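Local structure of uncharacterized protein (Aeropyrum pernix, 3P1Z) at residues A150-D153 against L157-Y160; L83-V88 against G106-E111; C11-R16 against S31-L36. The protein is of unknown function but may bind nucleic acid and act as a tRNA-intron lyase. One frame throughout, in Å; residues are numbered along the deposited sequence.

Contact 1 of 3, residues A150-D153 against L157-Y160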
loop_
_atom_site.group_PDB
_atom_site.type_symbol
_atom_site.label_atom_id
_atom_site.label_comp_id
_atom_site.label_asym_id
_atom_site.label_seq_id
_atom_site.Cartn_x
_atom_site.Cartn_y
_atom_site.Cartn_z
ATOM N N ALA A 150 17.924 1.995 -3.773
ATOM C CA ALA A 150 17.890 0.575 -4.095
ATOM C C ALA A 150 17.285 -0.210 -2.938
ATOM O O ALA A 150 17.829 -0.248 -1.831
ATOM C CB ALA A 150 19.284 0.052 -4.449
ATOM N N ILE A 151 16.141 -0.818 -3.199
ATOM C CA ILE A 151 15.479 -1.602 -2.183
ATOM C C ILE A 151 15.666 -3.077 -2.434
ATOM O O ILE A 151 15.366 -3.593 -3.502
ATOM C CB ILE A 151 13.997 -1.263 -2.100
ATOM C CG1 ILE A 151 13.861 0.219 -1.755
ATOM C CG2 ILE A 151 13.303 -2.146 -1.055
ATOM C CD1 ILE A 151 12.910 0.955 -2.623
ATOM N N VAL A 152 16.181 -3.748 -1.423
ATOM C CA VAL A 152 16.387 -5.165 -1.495
ATOM C C VAL A 152 15.330 -5.771 -0.618
ATOM O O VAL A 152 15.338 -5.563 0.582
ATOM C CB VAL A 152 17.793 -5.532 -0.970
ATOM C CG1 VAL A 152 18.077 -7.024 -1.171
ATOM C CG2 VAL A 152 18.842 -4.672 -1.659
ATOM N N ASP A 153 14.410 -6.519 -1.197
ATOM C CA ASP A 153 13.391 -7.139 -0.368
ATOM C C ASP A 153 13.924 -8.323 0.450
ATOM O O ASP A 153 15.073 -8.767 0.301
ATOM C CB ASP A 153 12.157 -7.557 -1.186
ATOM C CG ASP A 153 12.295 -8.952 -1.805
ATOM O OD1 ASP A 153 11.275 -9.642 -2.012
ATOM O OD2 ASP A 153 13.422 -9.363 -2.097
ATOM N N LEU A 157 15.689 -9.725 -3.751
ATOM C CA LEU A 157 15.354 -8.988 -4.959
ATOM C C LEU A 157 15.674 -7.496 -4.831
ATOM O O LEU A 157 15.453 -6.880 -3.787
ATOM C CB LEU A 157 13.880 -9.182 -5.302
ATOM C CG LEU A 157 13.504 -10.632 -5.598
ATOM C CD1 LEU A 157 11.987 -10.846 -5.665
ATOM C CD2 LEU A 157 14.173 -11.075 -6.874
ATOM N N ILE A 158 16.189 -6.922 -5.912
ATOM C CA ILE A 158 16.621 -5.536 -5.905
ATOM C C ILE A 158 15.849 -4.675 -6.885
ATOM O O ILE A 158 15.735 -5.003 -8.059
ATOM C CB ILE A 158 18.089 -5.420 -6.288
ATOM C CG1 ILE A 158 18.944 -6.305 -5.382
ATOM C CG2 ILE A 158 18.529 -3.953 -6.245
ATOM C CD1 ILE A 158 20.377 -6.406 -5.831
ATOM N N THR A 159 15.347 -3.553 -6.396
ATOM C CA THR A 159 14.687 -2.575 -7.250
ATOM C C THR A 159 15.388 -1.230 -7.181
ATOM O O THR A 159 15.958 -0.864 -6.155
ATOM C CB THR A 159 13.217 -2.390 -6.872
ATOM O OG1 THR A 159 12.678 -3.651 -6.472
ATOM C CG2 THR A 159 12.458 -1.899 -8.062
ATOM N N TYR A 160 15.357 -0.498 -8.283
ATOM C CA TYR A 160 16.018 0.796 -8.325
ATOM C C TYR A 160 15.031 1.907 -8.649
ATOM O O TYR A 160 14.212 1.783 -9.561
ATOM C CB TYR A 160 17.151 0.790 -9.347
ATOM C CG TYR A 160 18.338 -0.063 -8.959
ATOM C CD1 TYR A 160 19.259 0.375 -8.006
ATOM C CD2 TYR A 160 18.555 -1.294 -9.559
ATOM C CE1 TYR A 160 20.358 -0.389 -7.659
ATOM C CE2 TYR A 160 19.656 -2.073 -9.217
ATOM C CZ TYR A 160 20.549 -1.617 -8.264
ATOM O OH TYR A 160 21.627 -2.390 -7.921
#
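The Y160 ring meets A150 at a slant. The methyl CB of A150 comes to 3.4 Å from Y160 CE1, and the approach is oblique to the ring. Y160 CG stands anti to its own carbonyl carbon (chi1 -69°), and this turns the CE1 side of the ring over to the A150 strand. At its far end the Y160 hydroxyl is hydrogen-bonded to D91 of helix 83-95. The other flat group is the D153 carboxylate. Its OD2 accepts a hydrogen bond from L157 N at 2.8 Å, met nearly along the C-O bond. L157 lies alongside the acid, with its CB 3.2 Å from D153 OD2. The same oxygen is also hydrogen-bonded to T155 OG1, and OD1 bonds to a polar side chain of a neighbouring subunit. Several hydrogen bonds thus limit the rotation of the carboxylate.

Together the segments form the closed end of the antiparallel beta hairpin 146-152/158-166. It lies at one side of the mixed sheet of the C-terminal domain, which belongs to the tRNA-intron endonuclease catalytic family. I151 and T159 are the hydrogen-bonded pair: I151 N reaches T159 O at 3.0 Å, and T159 N reaches I151 O at 2.9 Å. A150 with Y160 and V152 with I158 are the non-hydrogen-bonded pairs on either side of it. At the turn, D153 N gives a bond of 2.8 Å to L157 O. The D153 side chain accepts the return bond from L157 N, so it braces the turn. Next to it V152 and I158 run side by side, with V152 CG2 4.1 Å from I158 CG1. Their face also carries A150 and Y160, and V152 and Y160 pack there on helix 83-95. I151 and T159 lie on the other face, against apolar side chains of neighbouring subunits.

Contact 2 of 3, residues L83-V88 against G106-E111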
loop_
_atom_site.group_PDB
_atom_site.type_symbol
_atom_site.label_atom_id
_atom_site.label_comp_id
_atom_site.label_asym_id
_atom_site.label_seq_id
_atom_site.Cartn_x
_atom_site.Cartn_y
_atom_site.Cartn_z
ATOM N N LEU A 83 25.484 -7.311 3.873
ATOM C CA LEU A 83 25.045 -8.231 2.836
ATOM C C LEU A 83 24.228 -7.596 1.705
ATOM O O LEU A 83 24.403 -7.955 0.537
ATOM C CB LEU A 83 24.251 -9.382 3.434
ATOM C CG LEU A 83 23.917 -10.377 2.327
ATOM C CD1 LEU A 83 25.206 -10.818 1.668
ATOM C CD2 LEU A 83 23.157 -11.547 2.898
ATOM N N ASP A 84 23.342 -6.664 2.029
ATOM C CA ASP A 84 22.564 -6.023 0.976
ATOM C C ASP A 84 23.390 -5.051 0.135
ATOM O O ASP A 84 23.334 -5.115 -1.085
ATOM C CB ASP A 84 21.327 -5.336 1.542
ATOM C CG ASP A 84 20.270 -6.311 1.989
ATOM O OD1 ASP A 84 20.210 -7.443 1.461
ATOM O OD2 ASP A 84 19.480 -5.928 2.869
ATOM N N THR A 85 24.145 -4.158 0.782
ATOM C CA THR A 85 25.021 -3.212 0.069
ATOM C C THR A 85 25.875 -3.951 -0.954
ATOM O O THR A 85 26.028 -3.511 -2.092
ATOM C CB THR A 85 26.015 -2.496 1.012
ATOM O OG1 THR A 85 25.383 -2.142 2.246
ATOM C CG2 THR A 85 26.578 -1.260 0.360
ATOM N N ALA A 86 26.449 -5.068 -0.504
ATOM C CA ALA A 86 27.316 -5.935 -1.304
ATOM C C ALA A 86 26.589 -6.471 -2.526
ATOM O O ALA A 86 27.160 -6.594 -3.612
ATOM C CB ALA A 86 27.804 -7.093 -0.457
ATOM N N LEU A 87 25.325 -6.824 -2.318
ATOM C CA LEU A 87 24.477 -7.315 -3.391
ATOM C C LEU A 87 24.242 -6.207 -4.412
ATOM O O LEU A 87 24.448 -6.428 -5.609
ATOM C CB LEU A 87 23.155 -7.876 -2.843
ATOM C CG LEU A 87 23.289 -9.184 -2.048
ATOM C CD1 LEU A 87 21.970 -9.627 -1.389
ATOM C CD2 LEU A 87 23.847 -10.279 -2.953
ATOM N N VAL A 88 23.842 -5.019 -3.944
ATOM C CA VAL A 88 23.557 -3.892 -4.837
ATOM C C VAL A 88 24.805 -3.493 -5.574
ATOM O O VAL A 88 24.751 -2.952 -6.683
ATOM C CB VAL A 88 23.091 -2.637 -4.077
ATOM C CG1 VAL A 88 22.794 -1.517 -5.059
ATOM C CG2 VAL A 88 21.879 -2.949 -3.227
ATOM N N GLY A 106 25.240 3.984 4.375
ATOM C CA GLY A 106 24.364 3.218 3.502
ATOM C C GLY A 106 24.320 3.654 2.052
ATOM O O GLY A 106 23.346 3.390 1.351
ATOM N N THR A 107 25.369 4.322 1.588
ATOM C CA THR A 107 25.363 4.822 0.224
ATOM C C THR A 107 26.570 4.390 -0.618
ATOM O O THR A 107 27.664 4.139 -0.111
ATOM C CB THR A 107 25.197 6.347 0.180
ATOM O OG1 THR A 107 26.392 6.977 0.652
ATOM C CG2 THR A 107 24.020 6.770 1.047
ATOM N N LEU A 108 26.322 4.304 -1.916
ATOM C CA LEU A 108 27.262 3.822 -2.888
ATOM C C LEU A 108 27.319 4.896 -3.950
ATOM O O LEU A 108 26.290 5.426 -4.345
ATOM C CB LEU A 108 26.739 2.517 -3.501
ATOM C CG LEU A 108 26.833 1.191 -2.729
ATOM C CD1 LEU A 108 26.319 0.025 -3.568
ATOM C CD2 LEU A 108 28.276 0.931 -2.305
ATOM N N VAL A 109 28.510 5.234 -4.425
ATOM C CA VAL A 109 28.607 6.291 -5.428
ATOM C C VAL A 109 29.277 5.835 -6.713
ATOM O O VAL A 109 30.332 5.197 -6.675
ATOM C CB VAL A 109 29.336 7.521 -4.879
ATOM C CG1 VAL A 109 29.207 8.668 -5.851
ATOM C CG2 VAL A 109 28.761 7.903 -3.541
ATOM N N TYR A 110 28.670 6.178 -7.851
ATOM C CA TYR A 110 29.179 5.721 -9.152
ATOM C C TYR A 110 28.896 6.667 -10.329
ATOM O O TYR A 110 27.799 7.220 -10.450
ATOM C CB TYR A 110 28.662 4.312 -9.470
ATOM C CG TYR A 110 27.324 4.238 -10.191
ATOM C CD1 TYR A 110 27.241 4.413 -11.566
ATOM C CD2 TYR A 110 26.147 3.959 -9.500
ATOM C CE1 TYR A 110 26.025 4.333 -12.230
ATOM C CE2 TYR A 110 24.920 3.877 -10.162
ATOM C CZ TYR A 110 24.868 4.063 -11.525
ATOM O OH TYR A 110 23.665 3.971 -12.200
ATOM N N GLU A 111 29.883 6.830 -11.207
ATOM C CA GLU A 111 29.764 7.781 -12.309
ATOM C C GLU A 111 29.480 7.078 -13.630
ATOM O O GLU A 111 29.942 5.969 -13.869
ATOM C CB GLU A 111 31.026 8.633 -12.381
ATOM C CG GLU A 111 31.656 8.769 -11.004
ATOM C CD GLU A 111 32.409 10.069 -10.794
ATOM O OE1 GLU A 111 32.440 10.548 -9.633
ATOM O OE2 GLU A 111 32.973 10.604 -11.774
#
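T85 makes the first touch on L108. Its methyl CG2 lies 3.8 Å from CD2 of L108 and 4.0 Å from CG of L108. The T85 side chain splits by chemistry. CG2 stands anti to the backbone N and faces the strand, while OG1, at chi1 -40°, lies beside the backbone N and is hydrogen-bonded to S82 OG. The polar branch is thus turned back to the start of the helix, and the methyl is left for the leucine. The backbone of the same residue also takes part: T85 O is 3.8 Å from CD1 of L108. That is a carbon beside a carbonyl oxygen, not a hydrogen bond.

A86 directs its methyl away from the strand and packs on I76 of helix 68-79. One turn of helix beyond T85, V88 faces the strand again. Its CG1 comes to 4.1 Å from CD1 of L108, the two side chains crossing at a slant. The two methyls of L108 divide the work: CD2 meets T85 CG2, and CD1 meets the T85 carbonyl and V88.

The contact sets the opening turns of helix 83-95 on the face of the mixed sheet, at strand 107-112. V88 goes on from L108 to V121, A150 and V152, so the helix covers several strands at once. Residues 69-90 are predicted to be a transmembrane helix. In this structure that range spans parts of two helices, and residues 83-88 are packed against a folded sheet.

No hydrogen bond joins the two segments. The contact is between apolar groups, so it is not directional and probably owes its hold to the burial of these carbons.

Contact 3 of 3, residues C11-R16 against S31-L36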
loop_
_atom_site.group_PDB
_atom_site.type_symbol
_atom_site.label_atom_id
_atom_site.label_comp_id
_atom_site.label_asym_id
_atom_site.label_seq_id
_atom_site.Cartn_x
_atom_site.Cartn_y
_atom_site.Cartn_z
ATOM N N CYS A 11 41.536 -19.292 -10.552
ATOM C CA CYS A 11 41.591 -17.948 -9.985
ATOM C C CYS A 11 42.478 -17.094 -10.882
ATOM O O CYS A 11 43.429 -17.602 -11.468
ATOM C CB CYS A 11 42.190 -17.995 -8.582
ATOM S SG CYS A 11 42.043 -19.613 -7.795
ATOM N N LYS A 12 42.168 -15.807 -11.002
ATOM C CA LYS A 12 43.056 -14.880 -11.700
ATOM C C LYS A 12 43.865 -14.072 -10.688
ATOM O O LYS A 12 44.436 -13.036 -11.035
ATOM C CB LYS A 12 42.285 -13.938 -12.635
ATOM C CG LYS A 12 41.850 -14.548 -13.954
ATOM C CD LYS A 12 40.931 -13.586 -14.675
ATOM C CE LYS A 12 40.098 -14.259 -15.756
ATOM N NZ LYS A 12 38.864 -13.470 -16.078
ATOM N N ALA A 13 43.907 -14.561 -9.446
ATOM C CA ALA A 13 44.639 -13.927 -8.340
ATOM C C ALA A 13 44.212 -14.480 -6.975
ATOM O O ALA A 13 43.100 -14.977 -6.813
ATOM C CB ALA A 13 44.475 -12.417 -8.371
ATOM N N ALA A 14 45.095 -14.378 -5.987
ATOM C CA ALA A 14 44.851 -14.977 -4.668
ATOM C C ALA A 14 45.165 -14.016 -3.523
ATOM O O ALA A 14 46.196 -13.339 -3.533
ATOM C CB ALA A 14 45.642 -16.269 -4.514
ATOM N N ALA A 15 44.274 -13.968 -2.533
ATOM C CA ALA A 15 44.301 -12.911 -1.518
ATOM C C ALA A 15 44.019 -13.403 -0.101
ATOM O O ALA A 15 43.256 -14.339 0.106
ATOM C CB ALA A 15 43.322 -11.796 -1.894
ATOM N N ARG A 16 44.636 -12.748 0.873
ATOM C CA ARG A 16 44.458 -13.108 2.274
ATOM C C ARG A 16 43.630 -12.052 2.973
ATOM O O ARG A 16 43.615 -10.890 2.574
ATOM C CB ARG A 16 45.800 -13.187 2.981
ATOM C CG ARG A 16 46.325 -11.833 3.372
ATOM C CD ARG A 16 47.362 -11.927 4.466
ATOM N NE ARG A 16 48.055 -10.653 4.625
ATOM C CZ ARG A 16 49.160 -10.317 3.963
ATOM N NH1 ARG A 16 49.704 -11.172 3.103
ATOM N NH2 ARG A 16 49.724 -9.128 4.165
ATOM N N SER A 31 46.591 -9.031 -16.790
ATOM C CA SER A 31 45.643 -8.042 -17.298
ATOM C C SER A 31 44.552 -7.781 -16.271
ATOM O O SER A 31 44.054 -6.660 -16.134
ATOM C CB SER A 31 45.021 -8.503 -18.619
ATOM O OG SER A 31 44.449 -9.797 -18.495
ATOM N N TYR A 32 44.193 -8.837 -15.552
ATOM C CA TYR A 32 43.145 -8.783 -14.541
ATOM C C TYR A 32 43.550 -7.844 -13.408
ATOM O O TYR A 32 42.819 -6.909 -13.071
ATOM C CB TYR A 32 42.862 -10.196 -14.032
ATOM C CG TYR A 32 41.961 -10.312 -12.824
ATOM C CD1 TYR A 32 40.573 -10.296 -12.952
ATOM C CD2 TYR A 32 42.500 -10.491 -11.557
ATOM C CE1 TYR A 32 39.752 -10.427 -11.846
ATOM C CE2 TYR A 32 41.691 -10.629 -10.445
ATOM C CZ TYR A 32 40.317 -10.594 -10.593
ATOM O OH TYR A 32 39.517 -10.733 -9.482
ATOM N N CYS A 33 44.723 -8.077 -12.835
ATOM C CA CYS A 33 45.255 -7.162 -11.831
ATOM C C CYS A 33 45.455 -5.748 -12.374
ATOM O O CYS A 33 45.005 -4.775 -11.766
ATOM C CB CYS A 33 46.561 -7.685 -11.248
ATOM S SG CYS A 33 46.280 -8.763 -9.854
ATOM N N ARG A 34 46.128 -5.633 -13.514
ATOM C CA ARG A 34 46.296 -4.333 -14.152
ATOM C C ARG A 34 44.953 -3.624 -14.295
ATOM O O ARG A 34 44.875 -2.409 -14.120
ATOM C CB ARG A 34 46.980 -4.473 -15.515
ATOM C CG ARG A 34 48.503 -4.587 -15.438
ATOM C CD ARG A 34 49.161 -4.341 -16.799
ATOM N NE ARG A 34 48.666 -5.273 -17.805
ATOM C CZ ARG A 34 48.991 -6.562 -17.842
ATOM N NH1 ARG A 34 49.813 -7.067 -16.926
ATOM N NH2 ARG A 34 48.489 -7.344 -18.790
ATOM N N ASN A 35 43.906 -4.383 -14.614
ATOM C CA ASN A 35 42.557 -3.826 -14.684
ATOM C C ASN A 35 42.157 -3.272 -13.328
ATOM O O ASN A 35 41.757 -2.111 -13.209
ATOM C CB ASN A 35 41.531 -4.879 -15.132
ATOM C CG ASN A 35 40.197 -4.264 -15.546
ATOM O OD1 ASN A 35 40.157 -3.249 -16.245
ATOM N ND2 ASN A 35 39.099 -4.885 -15.124
ATOM N N LEU A 36 42.289 -4.111 -12.305
ATOM C CA LEU A 36 41.878 -3.755 -10.952
ATOM C C LEU A 36 42.733 -2.634 -10.364
ATOM O O LEU A 36 42.598 -2.297 -9.191
ATOM C CB LEU A 36 41.897 -4.981 -10.027
ATOM C CG LEU A 36 41.034 -6.207 -10.351
ATOM C CD1 LEU A 36 41.198 -7.255 -9.258
ATOM C CD2 LEU A 36 39.565 -5.840 -10.512
#
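K12 lies over one face of the Y32 ring, and this is the tightly packed part of the contact. CB of K12 sits 3.8 Å from the centroid of the Y32 ring, 20° off the ring normal, which makes it a CH-pi contact. The lysine chain is extended beyond CG, and it crosses the ring at an angle. Its CD therefore touches as well, 3.7 Å from CD1 of Y32. Y32 has CG anti to its backbone N (chi1 170°), and the ring reaches out from the helix toward the K12 backbone. K12 O is 3.2 Å from Y32 CD2. A13 adds a second touch. Its methyl CB is 3.9 Å from Y32 CE2, at a slant to the ring, and 4.3 Å from C33 SG.

The loose side is the far end of K12. The lysine starts toward the helix, but the amine is carried off past the ring, and the residue is partly exposed. Of its side chain, the CB and CD carbons meet the ring.

The contact joins helix 30-38 to the chain leading into strand 14-18, in the SEN2-like N-terminal domain. Each segment holds one half of a disulfide: C11 with C62, C33 with C27. Both are thereby tied covalently to other parts of the domain. M60 touches both K12 and Y32, and the Y32 hydroxyl has a weak hydrogen bond to Q55.

Replacing Y32 with an alanine is likely to leave the K12 carbons without the ring face, open a gap beside A13 and take from Q55 its weak partner.

The lysine thus serves the aromatic face through a CH-pi contact of its aliphatic carbons, with its charged amine lying beyond the ring.

How the contacts relate
Contacts 1 and 2 belong to one layered unit in the C-terminal domain. Their centres are 11 Å apart, and V88 is the residue common to both. D84, from the same helix, adds a further touch, its OD1 lying 3.4 Å from V152 CG1. One helix thus bears on both the hairpin 150-160 and strand 107-112 of the same sheet. Contact 3 stands apart in the N-terminal domain. Its centre is about 22 Å from that of contact 2 and about 30 Å from that of contact 1, and it touches neither. The nearest atoms of contacts 2 and 3 are about 14 Å apart. Neighbouring subunits reach contacts 1 and 2 but not contact 3.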